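PDB 1AQZ: restrictocin from Aspergillus restrictus, which cleaves ribosomal RNA with high specificity as a secreted fungal ribotoxin, thereby inactivating the ribosome. Local coordinates for residues 53-56 / 60-63. Residues are numbered along the deposited sequence; the frame is centred on the assembly and turned at random.
Sequences NGYD and KLIK
Asp56 OD1 takes two backbone N-H groups, that of Lys60, with OD1 3.1 Å from Lys60 N, and that of Asn58, which makes an Asx turn. The two segments close a short hairpin-like loop on the protein surface, in the long connection that follows strand 49-51 of the ribonuclease fold. Lys60 N approaches from above the carboxylate, 46° out of its plane. The other oxygen, Asp56 OD2, uses its syn lone pair for a salt bridge to Lys60 NZ at 2.7 Å; the lysine chain, bent at chi2 and chi3, curls round to the oxygen edge of the carboxylate. With chi1 at 78°, Asp56 sets CG between its own N and carbonyl carbon, which brings the carboxylate to Lys60, where both oxygens are held; grips on both probably fix the group's rotation and would favour its charged form.

The backbones meet in a single antiparallel bridge in which Tyr55 and Leu61 are the non-hydrogen-bonded pair. Asp56 N donates to Lys60 O at 2.9 Å, and Ile62 N donates to Gly54 O at 3.0 Å in a nearly straight bond of 173°. Tyr55 CA lies against Lys60 O as well, in a CA-H...O contact. Gly54 O also has the Leu61 CD2 methyl against it, at 3.3 Å.

Apolar groups pack on this frame. Leu61 hangs its CD2 methyl over one face of the Tyr55 ring, a CH-pi contact offset toward the rim, while its CG lies by CE1; Pro67 touches both side chains, tying the hairpin to the next part of the loop. Farther along, Ile62 passes CG1 beside Gly54 O and ends with CD1 3.8 Å from Asp56 CB.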
# COMPACT_ATOMS: atom_id res chain seq x y z
N ASN A 53 8.64 0.27 -2.87
CA ASN A 53 9.07 1.63 -2.58
C ASN A 53 10.42 1.89 -3.26
O ASN A 53 11.22 2.67 -2.78
CB ASN A 53 9.18 1.90 -1.09
CG ASN A 53 9.09 3.35 -0.78
OD1 ASN A 53 8.67 4.13 -1.63
ND2 ASN A 53 9.47 3.73 0.43
N GLY A 54 10.68 1.17 -4.35
CA GLY A 54 11.93 1.35 -5.07
C GLY A 54 13.11 0.48 -4.64
O GLY A 54 14.18 0.68 -5.19
N TYR A 55 12.94 -0.47 -3.71
CA TYR A 55 14.05 -1.30 -3.26
C TYR A 55 13.90 -2.71 -3.78
O TYR A 55 12.79 -3.10 -4.19
CB TYR A 55 14.04 -1.44 -1.74
CG TYR A 55 14.31 -0.17 -1.00
CD1 TYR A 55 15.61 0.23 -0.73
CD2 TYR A 55 13.25 0.64 -0.58
CE1 TYR A 55 15.86 1.43 -0.07
CE2 TYR A 55 13.48 1.86 0.08
CZ TYR A 55 14.79 2.24 0.34
OH TYR A 55 15.02 3.39 1.07
N ASP A 56 15.01 -3.47 -3.75
CA ASP A 56 14.96 -4.91 -4.04
C ASP A 56 14.80 -5.67 -2.70
O ASP A 56 14.84 -5.05 -1.64
CB ASP A 56 16.18 -5.38 -4.89
CG ASP A 56 17.49 -5.55 -4.10
OD1 ASP A 56 17.57 -5.34 -2.87
OD2 ASP A 56 18.46 -5.95 -4.77
N LYS A 60 18.55 -2.93 -1.15
CA LYS A 60 19.29 -2.04 -2.01
C LYS A 60 18.32 -1.24 -2.85
O LYS A 60 17.38 -1.79 -3.42
CB LYS A 60 20.18 -2.85 -2.95
CG LYS A 60 21.41 -3.50 -2.27
CD LYS A 60 21.30 -5.04 -2.20
CE LYS A 60 21.33 -5.70 -3.60
NZ LYS A 60 20.68 -7.06 -3.66
N LEU A 61 18.55 0.07 -2.90
CA LEU A 61 17.75 1.02 -3.67
C LEU A 61 18.05 0.77 -5.17
O LEU A 61 19.20 0.67 -5.53
CB LEU A 61 18.12 2.44 -3.24
CG LEU A 61 17.09 3.56 -3.17
CD1 LEU A 61 17.65 4.71 -3.93
CD2 LEU A 61 15.76 3.17 -3.75
N ILE A 62 17.04 0.56 -6.00
CA ILE A 62 17.27 0.29 -7.43
C ILE A 62 17.69 1.62 -8.03
O ILE A 62 17.19 2.66 -7.63
CB ILE A 62 15.95 -0.20 -8.13
CG1 ILE A 62 15.40 -1.48 -7.48
CG2 ILE A 62 16.13 -0.26 -9.65
CD1 ILE A 62 16.29 -2.66 -7.53
N LYS A 63 18.63 1.60 -8.98
CA LYS A 63 19.12 2.82 -9.67
C LYS A 63 18.04 3.56 -10.44
O LYS A 63 17.38 2.95 -11.28
CB LYS A 63 20.27 2.46 -10.65
CG LYS A 63 20.64 3.58 -11.63
CD LYS A 63 21.93 3.35 -12.48
CE LYS A 63 21.83 2.21 -13.56
NZ LYS A 63 20.74 2.25 -14.64